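PDB 3H41: NLP/P60 family protein from Bacillus cereus ATCC 10987, which probably hydrolyses the gamma-D-glutamyl-L-lysine bond of murein peptides as a cysteine peptidase, releasing the dipeptide L-Ala-gamma-D-Glu. Local coordinates for residues Ala189-Ile193 with Gln251-Leu255; Gln181-Pro187 with Lys225-Thr230; Lys114-Val120 with Thr146-Leu151. One frame throughout, in Å; residues are numbered along the deposited sequence. Where two conformers were deposited one is given.

Contact 1: Ala189-Ile193 with Gln251-Leu255; sequences ADDLI and QKGDL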
loop_
_atom_site.group_PDB
_atom_site.type_symbol
_atom_site.label_atom_id
_atom_site.label_comp_id
_atom_site.label_asym_id
_atom_site.label_seq_id
_atom_site.Cartn_x
_atom_site.Cartn_y
_atom_site.Cartn_z
ATOM N N ALA A 189 -17.140 -10.183 -0.689
ATOM C CA ALA A 189 -17.139 -8.744 -0.472
ATOM C C ALA A 189 -16.971 -8.406 1.000
ATOM O O ALA A 189 -16.220 -7.485 1.362
ATOM C CB ALA A 189 -18.415 -8.096 -1.044
ATOM N N ASP A 190 -17.616 -9.177 1.872
ATOM C CA ASP A 190 -17.467 -8.922 3.309
ATOM C C ASP A 190 -16.016 -9.003 3.815
ATOM O O ASP A 190 -15.644 -8.258 4.749
ATOM C CB ASP A 190 -18.336 -9.854 4.154
ATOM C CG ASP A 190 -19.806 -9.456 4.167
ATOM O OD1 ASP A 190 -20.176 -8.316 3.757
ATOM O OD2 ASP A 190 -20.604 -10.321 4.618
ATOM N N ASP A 191 -15.218 -9.897 3.242
ATOM C CA ASP A 191 -13.788 -10.011 3.593
ATOM C C ASP A 191 -13.047 -8.682 3.322
ATOM O O ASP A 191 -12.233 -8.232 4.131
ATOM C CB ASP A 191 -13.083 -11.093 2.797
ATOM C CG ASP A 191 -13.749 -12.494 2.914
ATOM O OD1 ASP A 191 -14.546 -12.716 3.824
ATOM O OD2 ASP A 191 -13.441 -13.353 2.072
ATOM N N LEU A 192 -13.316 -8.096 2.159
ATOM C CA LEU A 192 -12.752 -6.801 1.761
ATOM C C LEU A 192 -13.181 -5.689 2.721
ATOM O O LEU A 192 -12.364 -4.888 3.151
ATOM C CB LEU A 192 -13.175 -6.427 0.353
ATOM C CG LEU A 192 -12.854 -7.368 -0.828
ATOM C CD1 LEU A 192 -13.487 -6.830 -2.066
ATOM C CD2 LEU A 192 -11.359 -7.578 -1.045
ATOM N N ILE A 193 -14.451 -5.713 3.105
ATOM C CA ILE A 193 -15.008 -4.705 3.958
ATOM C C ILE A 193 -14.380 -4.824 5.339
ATOM O O ILE A 193 -13.943 -3.827 5.927
ATOM C CB ILE A 193 -16.574 -4.791 3.991
ATOM C CG1 ILE A 193 -17.108 -4.451 2.588
ATOM C CG2 ILE A 193 -17.135 -3.883 5.088
ATOM C CD1 ILE A 193 -18.605 -4.648 2.376
ATOM N N GLN A 251 -23.069 -3.047 -5.653
ATOM C CA GLN A 251 -22.959 -4.134 -4.679
ATOM C C GLN A 251 -21.767 -3.898 -3.742
ATOM O O GLN A 251 -20.829 -3.176 -4.070
ATOM C CB GLN A 251 -22.793 -5.491 -5.388
ATOM C CG GLN A 251 -24.078 -5.967 -6.031
ATOM C CD GLN A 251 -23.890 -7.191 -6.932
ATOM O OE1 GLN A 251 -22.837 -7.857 -6.916
ATOM N NE2 GLN A 251 -24.920 -7.494 -7.721
ATOM N N LYS A 252 -21.843 -4.495 -2.561
ATOM C CA LYS A 252 -20.741 -4.514 -1.634
ATOM C C LYS A 252 -19.434 -4.879 -2.347
ATOM O O LYS A 252 -19.380 -5.818 -3.132
ATOM C CB LYS A 252 -20.980 -5.531 -0.522
ATOM C CG LYS A 252 -22.031 -5.153 0.482
ATOM C CD LYS A 252 -22.150 -6.234 1.540
ATOM C CE LYS A 252 -22.861 -5.796 2.797
ATOM N NZ LYS A 252 -22.881 -6.957 3.747
ATOM N N GLY A 253 -18.387 -4.121 -2.042
ATOM C CA GLY A 253 -17.082 -4.288 -2.652
ATOM C C GLY A 253 -16.831 -3.458 -3.890
ATOM O O GLY A 253 -15.654 -3.231 -4.258
ATOM N N ASP A 254 -17.907 -3.009 -4.551
ATOM C CA ASP A 254 -17.733 -2.229 -5.755
ATOM C C ASP A 254 -16.926 -0.972 -5.423
ATOM O O ASP A 254 -17.040 -0.431 -4.320
ATOM C CB ASP A 254 -19.059 -1.833 -6.386
ATOM C CG ASP A 254 -19.747 -2.983 -7.122
ATOM O OD1 ASP A 254 -19.093 -4.032 -7.378
ATOM O OD2 ASP A 254 -20.966 -2.826 -7.416
ATOM N N LEU A 255 -16.065 -0.554 -6.351
ATOM C CA LEU A 255 -15.320 0.705 -6.174
ATOM C C LEU A 255 -16.104 1.843 -6.826
ATOM O O LEU A 255 -16.613 1.705 -7.951
ATOM C CB LEU A 255 -13.922 0.640 -6.762
ATOM C CG LEU A 255 -12.915 -0.298 -6.019
ATOM C CD1 LEU A 255 -11.472 -0.156 -6.563
ATOM C CD2 LEU A 255 -12.982 -0.110 -4.518
#
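K252 lays its side chain across the first turn of the helix. Its CB sits 3.7 Å from A189 CB and 3.8 Å from I193 CD1, so it spans two residues one helical turn apart, and its NZ then reaches D190 OD1 at 3.0 Å in a salt bridge. The other side is a type II beta turn, Q251 to D254, closed by D254 N to Q251 O (3.0 Å) and by Q251 N to D254 OD2 (2.8 Å). G253 takes the positive-phi corner. Its bare CA lets the turn come close, with A189 CB 3.2 Å from K252 O; a beta carbon on G253 would crowd A189 and clash with the preceding carbonyl. D254 also forms a salt bridge with R308. The turn leads into strand 255-259 of the NlpC/P60 sheet, where L255 pairs with R307, while helix 189-197 packs on the turn and on strand 267-275, L192 against M272 and I193 against I274, with L192 also touching I223 and Y224 of helix 218-225.

Contact 2: Gln181-Pro187 with Lys225-Thr230; sequences QNDIPTP and KSHGIT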
loop_
_atom_site.group_PDB
_atom_site.type_symbol
_atom_site.label_atom_id
_atom_site.label_comp_id
_atom_site.label_asym_id
_atom_site.label_seq_id
_atom_site.Cartn_x
_atom_site.Cartn_y
_atom_site.Cartn_z
ATOM N N GLN A 181 0.549 -15.319 -4.764
ATOM C CA GLN A 181 -0.488 -14.265 -4.928
ATOM C C GLN A 181 -1.681 -14.910 -5.585
ATOM O O GLN A 181 -2.854 -14.707 -5.183
ATOM C CB GLN A 181 0.034 -13.114 -5.804
ATOM C CG GLN A 181 -0.985 -12.015 -6.224
ATOM C CD GLN A 181 -1.414 -11.094 -5.071
ATOM O OE1 GLN A 181 -0.892 -11.208 -3.973
ATOM N NE2 GLN A 181 -2.390 -10.201 -5.324
ATOM N N ASN A 182 -1.354 -15.734 -6.579
ATOM C CA ASN A 182 -2.350 -16.439 -7.370
ATOM C C ASN A 182 -3.138 -17.439 -6.565
ATOM O O ASN A 182 -4.227 -17.827 -6.977
ATOM C CB ASN A 182 -1.670 -17.149 -8.527
ATOM C CG ASN A 182 -0.678 -16.251 -9.257
ATOM O OD1 ASN A 182 0.393 -15.900 -8.719
ATOM N ND2 ASN A 182 -1.025 -15.878 -10.492
ATOM N N ASP A 183 -2.601 -17.872 -5.425
ATOM C CA ASP A 183 -3.315 -18.836 -4.589
ATOM C C ASP A 183 -3.987 -18.269 -3.345
ATOM O O ASP A 183 -4.435 -19.034 -2.483
ATOM C CB ASP A 183 -2.382 -19.967 -4.199
ATOM C CG ASP A 183 -1.957 -20.768 -5.389
ATOM O OD1 ASP A 183 -2.857 -21.202 -6.133
ATOM O OD2 ASP A 183 -0.732 -20.898 -5.605
ATOM N N ILE A 184 -4.062 -16.943 -3.250
ATOM C CA ILE A 184 -4.844 -16.337 -2.194
ATOM C C ILE A 184 -6.279 -16.588 -2.608
ATOM O O ILE A 184 -6.626 -16.377 -3.740
ATOM C CB ILE A 184 -4.549 -14.834 -2.000
ATOM C CG1 ILE A 184 -3.108 -14.643 -1.542
ATOM C CG2 ILE A 184 -5.545 -14.231 -0.991
ATOM C CD1 ILE A 184 -2.637 -13.166 -1.584
ATOM N N PRO A 185 -7.096 -17.104 -1.705
ATOM C CA PRO A 185 -8.461 -17.386 -2.118
ATOM C C PRO A 185 -9.205 -16.154 -2.567
ATOM O O PRO A 185 -8.939 -15.027 -2.074
ATOM C CB PRO A 185 -9.074 -17.939 -0.865
ATOM C CG PRO A 185 -7.894 -18.528 -0.095
ATOM C CD PRO A 185 -6.826 -17.569 -0.336
ATOM N N THR A 186 -10.166 -16.362 -3.461
ATOM C CA THR A 186 -11.039 -15.274 -3.909
ATOM C C THR A 186 -11.898 -14.752 -2.787
ATOM O O THR A 186 -12.586 -15.518 -2.123
ATOM C CB THR A 186 -11.948 -15.724 -5.064
ATOM O OG1 THR A 186 -11.110 -16.126 -6.138
ATOM C CG2 THR A 186 -12.804 -14.549 -5.577
ATOM N N PRO A 187 -11.838 -13.437 -2.530
ATOM C CA PRO A 187 -12.566 -12.921 -1.362
ATOM C C PRO A 187 -14.058 -12.784 -1.622
ATOM O O PRO A 187 -14.459 -12.532 -2.720
ATOM C CB PRO A 187 -11.953 -11.507 -1.149
ATOM C CG PRO A 187 -11.500 -11.110 -2.537
ATOM C CD PRO A 187 -11.011 -12.409 -3.191
ATOM N N LYS A 225 -5.282 -6.156 -3.270
ATOM C CA LYS A 225 -4.046 -6.873 -3.518
ATOM C C LYS A 225 -3.795 -7.942 -2.460
ATOM O O LYS A 225 -3.359 -9.068 -2.783
ATOM C CB LYS A 225 -2.869 -5.918 -3.564
ATOM C CG LYS A 225 -1.584 -6.651 -3.922
ATOM C CD LYS A 225 -0.673 -5.911 -4.848
ATOM C CE LYS A 225 0.657 -6.653 -5.021
ATOM N NZ LYS A 225 1.837 -5.730 -5.190
ATOM N N SER A 226 -4.127 -7.598 -1.219
ATOM C CA SER A 226 -3.972 -8.523 -0.073
ATOM C C SER A 226 -4.902 -9.721 -0.132
ATOM O O SER A 226 -4.696 -10.704 0.601
ATOM C CB SER A 226 -4.165 -7.769 1.242
ATOM O OG SER A 226 -5.520 -7.388 1.489
ATOM N N HIS A 227 -5.934 -9.629 -0.969
ATOM C CA HIS A 227 -6.892 -10.702 -1.204
ATOM C C HIS A 227 -6.733 -11.304 -2.610
ATOM O O HIS A 227 -7.673 -11.941 -3.154
ATOM C CB HIS A 227 -8.324 -10.184 -0.988
ATOM C CG HIS A 227 -8.644 -9.932 0.450
ATOM N ND1 HIS A 227 -8.943 -10.952 1.328
ATOM C CD2 HIS A 227 -8.650 -8.791 1.183
ATOM C CE1 HIS A 227 -9.173 -10.445 2.527
ATOM N NE2 HIS A 227 -8.988 -9.138 2.474
ATOM N N GLY A 228 -5.551 -11.118 -3.182
ATOM C CA GLY A 228 -5.152 -11.792 -4.441
ATOM C C GLY A 228 -5.567 -11.122 -5.747
ATOM O O GLY A 228 -5.401 -11.691 -6.822
ATOM N N ILE A 229 -6.101 -9.915 -5.668
ATOM C CA ILE A 229 -6.594 -9.203 -6.882
ATOM C C ILE A 229 -5.795 -7.916 -7.060
ATOM O O ILE A 229 -5.882 -6.999 -6.251
ATOM C CB ILE A 229 -8.099 -8.916 -6.786
ATOM C CG1 ILE A 229 -8.874 -10.215 -6.597
ATOM C CG2 ILE A 229 -8.566 -8.132 -8.034
ATOM C CD1 ILE A 229 -10.350 -10.052 -6.465
ATOM N N THR A 230 -4.981 -7.864 -8.110
ATOM C CA THR A 230 -4.120 -6.717 -8.338
ATOM C C THR A 230 -4.872 -5.740 -9.232
ATOM O O THR A 230 -5.242 -6.092 -10.358
ATOM C CB THR A 230 -2.817 -7.151 -8.993
ATOM O OG1 THR A 230 -2.155 -8.059 -8.106
ATOM C CG2 THR A 230 -1.930 -5.933 -9.233
HETATM O O HOH W 1 -3.236 -10.630 -8.308
HETATM O O HOH W 2 -5.317 -14.878 -6.327
HETATM O O HOH W 3 -7.768 -13.951 -4.978
HETATM O O HOH W 4 -9.040 -13.660 0.158
#
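Four ordered waters bridge these two segments, against one direct hydrogen bond. That bond runs from Q181 NE2 to K225 O (2.9 Å), at the C-terminal end of helix 218-225. There G228, with positive phi, is the C-prime residue of a Schellman motif: I229 N bonds Y224 O, and G228 N bonds K225 O at 3.0 Å. The glycine leaves room for I184, whose CG2 lies 3.5 Å from H227 C; a beta carbon on G228 would press on I184 CB. P187 packs its CG 3.7 Å from H227 CB and its CD 4.1 Å from I229 CD1. Around this apolar strip, water 1 accepts from Q181 NE2 (3.1 Å) and donates to G228 O (2.8 Å), water 2 lies between Q181 O (2.7 Å) and G228 O (3.2 Å), water 3 between I184 O (3.0 Å) and H227 O (2.7 Å), and water 4 joins P185 O (2.6 Å) to H227 ND1 (3.0 Å). H227 NE2 goes to T195, and Q181 OE1 to R147. Here the linker leaving strand 175-178 meets the end of the helix that starts just after C216, the inferred nucleophile. Where carbonyl faces carbonyl, Q181 O with G228 O and I184 O with H227 O, two acceptors cannot pair, so a water stands between and can donate to them; the direct fit is left to I184, P187 and the Q181 amide.

Contact 3: Lys114-Val120 with Thr146-Leu151; sequences KTNEPFV and TRLPLL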
loop_
_atom_site.group_PDB
_atom_site.type_symbol
_atom_site.label_atom_id
_atom_site.label_comp_id
_atom_site.label_asym_id
_atom_site.label_seq_id
_atom_site.Cartn_x
_atom_site.Cartn_y
_atom_site.Cartn_z
ATOM N N LYS A 114 13.944 -17.167 -3.285
ATOM C CA LYS A 114 12.779 -17.644 -2.554
ATOM C C LYS A 114 11.536 -16.792 -2.816
ATOM O O LYS A 114 10.514 -17.004 -2.201
ATOM C CB LYS A 114 13.098 -17.697 -1.062
ATOM C CG LYS A 114 14.058 -18.844 -0.659
ATOM C CD LYS A 114 14.390 -18.768 0.847
ATOM C CE LYS A 114 14.868 -20.104 1.413
ATOM N NZ LYS A 114 13.760 -21.108 1.575
ATOM N N THR A 115 11.624 -15.860 -3.766
ATOM C CA THR A 115 10.529 -14.931 -4.062
ATOM C C THR A 115 9.281 -15.633 -4.563
ATOM O O THR A 115 8.181 -15.104 -4.462
ATOM C CB THR A 115 10.918 -13.915 -5.158
ATOM O OG1 THR A 115 11.175 -14.611 -6.385
ATOM C CG2 THR A 115 12.144 -13.093 -4.750
ATOM N N ASN A 116 9.461 -16.802 -5.159
ATOM C CA ASN A 116 8.332 -17.560 -5.703
ATOM C C ASN A 116 7.904 -18.737 -4.817
ATOM O O ASN A 116 7.120 -19.585 -5.267
ATOM C CB ASN A 116 8.673 -18.063 -7.111
ATOM C CG ASN A 116 8.681 -16.942 -8.137
ATOM O OD1 ASN A 116 9.722 -16.634 -8.726
ATOM N ND2 ASN A 116 7.522 -16.302 -8.331
ATOM N N GLU A 117 8.389 -18.760 -3.567
ATOM C CA GLU A 117 8.042 -19.799 -2.602
ATOM C C GLU A 117 6.855 -19.345 -1.758
ATOM O O GLU A 117 6.493 -18.155 -1.799
ATOM C CB GLU A 117 9.279 -20.162 -1.731
ATOM C CG GLU A 117 10.347 -20.971 -2.508
ATOM C CD GLU A 117 11.561 -21.483 -1.667
ATOM O OE1 GLU A 117 11.579 -21.338 -0.397
ATOM O OE2 GLU A 117 12.498 -22.061 -2.306
ATOM N N PRO A 118 6.216 -20.276 -1.010
ATOM C CA PRO A 118 5.150 -19.893 -0.096
ATOM C C PRO A 118 5.601 -18.796 0.880
ATOM O O PRO A 118 6.780 -18.733 1.250
ATOM C CB PRO A 118 4.801 -21.196 0.628
ATOM C CG PRO A 118 5.158 -22.287 -0.414
ATOM C CD PRO A 118 6.409 -21.734 -1.056
ATOM N N PHE A 119 4.669 -17.922 1.241
ATOM C CA PHE A 119 4.988 -16.713 1.996
ATOM C C PHE A 119 3.967 -16.465 3.084
ATOM O O PHE A 119 2.851 -16.979 3.055
ATOM C CB PHE A 119 5.138 -15.493 1.098
ATOM C CG PHE A 119 3.897 -15.118 0.306
ATOM C CD1 PHE A 119 2.792 -14.526 0.917
ATOM C CD2 PHE A 119 3.882 -15.257 -1.080
ATOM C CE1 PHE A 119 1.674 -14.176 0.188
ATOM C CE2 PHE A 119 2.754 -14.908 -1.830
ATOM C CZ PHE A 119 1.638 -14.382 -1.191
ATOM N N VAL A 120 4.379 -15.645 4.049
ATOM C CA VAL A 120 3.523 -15.162 5.090
ATOM C C VAL A 120 3.100 -13.766 4.688
ATOM O O VAL A 120 3.939 -12.954 4.273
ATOM C CB VAL A 120 4.266 -15.090 6.456
ATOM C CG1 VAL A 120 3.364 -14.440 7.535
ATOM C CG2 VAL A 120 4.713 -16.499 6.899
ATOM N N THR A 146 2.526 -6.892 3.747
ATOM C CA THR A 146 3.939 -7.309 3.609
ATOM C C THR A 146 3.959 -8.828 3.384
ATOM O O THR A 146 3.211 -9.552 4.056
ATOM C CB THR A 146 4.730 -6.931 4.868
ATOM O OG1 THR A 146 4.688 -5.478 5.073
ATOM C CG2 THR A 146 6.200 -7.446 4.799
ATOM N N ARG A 147 4.755 -9.293 2.417
ATOM C CA ARG A 147 4.906 -10.706 2.132
ATOM C C ARG A 147 6.364 -11.087 2.273
ATOM O O ARG A 147 7.211 -10.482 1.646
ATOM C CB ARG A 147 4.449 -11.069 0.725
ATOM C CG ARG A 147 3.012 -10.724 0.406
ATOM C CD ARG A 147 2.922 -9.433 -0.444
ATOM N NE ARG A 147 1.523 -9.102 -0.712
ATOM C CZ ARG A 147 0.747 -9.745 -1.590
ATOM N NH1 ARG A 147 1.224 -10.721 -2.349
ATOM N NH2 ARG A 147 -0.513 -9.396 -1.723
ATOM N N LEU A 148 6.646 -12.093 3.102
ATOM C CA LEU A 148 7.995 -12.609 3.250
ATOM C C LEU A 148 8.000 -14.136 3.153
ATOM O O LEU A 148 7.077 -14.804 3.650
ATOM C CB LEU A 148 8.603 -12.148 4.569
ATOM C CG LEU A 148 8.751 -10.630 4.744
ATOM C CD1 LEU A 148 8.935 -10.298 6.220
ATOM C CD2 LEU A 148 9.891 -10.037 3.916
ATOM N N PRO A 149 9.042 -14.696 2.536
ATOM C CA PRO A 149 9.058 -16.164 2.395
ATOM C C PRO A 149 8.987 -16.905 3.742
ATOM O O PRO A 149 9.675 -16.534 4.697
ATOM C CB PRO A 149 10.407 -16.435 1.728
ATOM C CG PRO A 149 10.801 -15.167 1.068
ATOM C CD PRO A 149 10.207 -14.071 1.900
ATOM N N LEU A 150 8.170 -17.944 3.795
ATOM C CA LEU A 150 7.983 -18.732 4.988
ATOM C C LEU A 150 9.154 -19.699 5.076
ATOM O O LEU A 150 9.429 -20.408 4.105
ATOM C CB LEU A 150 6.696 -19.530 4.912
ATOM C CG LEU A 150 6.350 -20.519 6.036
ATOM C CD1 LEU A 150 6.096 -19.796 7.358
ATOM C CD2 LEU A 150 5.122 -21.342 5.590
ATOM N N LEU A 151 9.818 -19.723 6.234
ATOM C CA LEU A 151 10.852 -20.719 6.480
ATOM C C LEU A 151 10.384 -21.905 7.324
ATOM O O LEU A 151 10.779 -23.037 7.063
ATOM C CB LEU A 151 12.061 -20.071 7.108
ATOM C CG LEU A 151 12.712 -18.926 6.328
ATOM C CD1 LEU A 151 13.729 -18.226 7.214
ATOM C CD2 LEU A 151 13.342 -19.413 5.038
HETATM O O HOH W 5 11.224 -20.338 2.211
HETATM O O HOH W 6 8.370 -20.800 1.634
#
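The two backbones run antiparallel, with F119 and P149 as a non-hydrogen-bonded pair (CA to CA 4.1 Å) and V120 and L148 as the hydrogen-bonded pair next to it. V120 N gives to L148 O (2.9 Å), L148 N to V120 O (3.1 Å), and L150 N to P118 O (3.0 Å). Before the strand, a type I turn from K114 to E117 folds the chain back, which sets K114 CB 4.0 Å from P149 CG. K114 NZ forms a salt bridge with E117 OE1 (2.9 Å) and reaches L150 O through water 5. R147 CG sits over a face of the F119 ring, 4.1 Å from its centroid, a CH-pi contact; its guanidinium goes on to Q181 and N145. V120 CG2 meets L150 CD1 at 3.6 Å. Within the sheet of the second SH3-like domain, strand 119-122 lies between 147-153 and 175-178, F119 pairing with Y178, while strand 157-161 flanks the far edge of 147-153 and F111 of helix 109-113 packs on L148 and P149.

The three contacts form a chain of touching neighbours: between centres, contact 2 is about 14 Å from contact 1 and about 15 Å from contact 3, whereas contacts 1 and 3 are about 27 Å apart and do not meet, their nearest atoms about 11 Å apart. Contact 3, inside the second SH3-like domain, closes before the others open. Contacts 1 and 2 cross, their segments alternating in the order 181-187, 189-193, 225-230, 251-255. R147 NH1 to Q181 OE1, 2.7 Å, ties contact 3 to contact 2, and L192 CD2 meets H227 CD2 at 3.7 Å between contacts 1 and 2. Contact 2 is thus part of the junction between the catalytic domain and the second SH3-like domain.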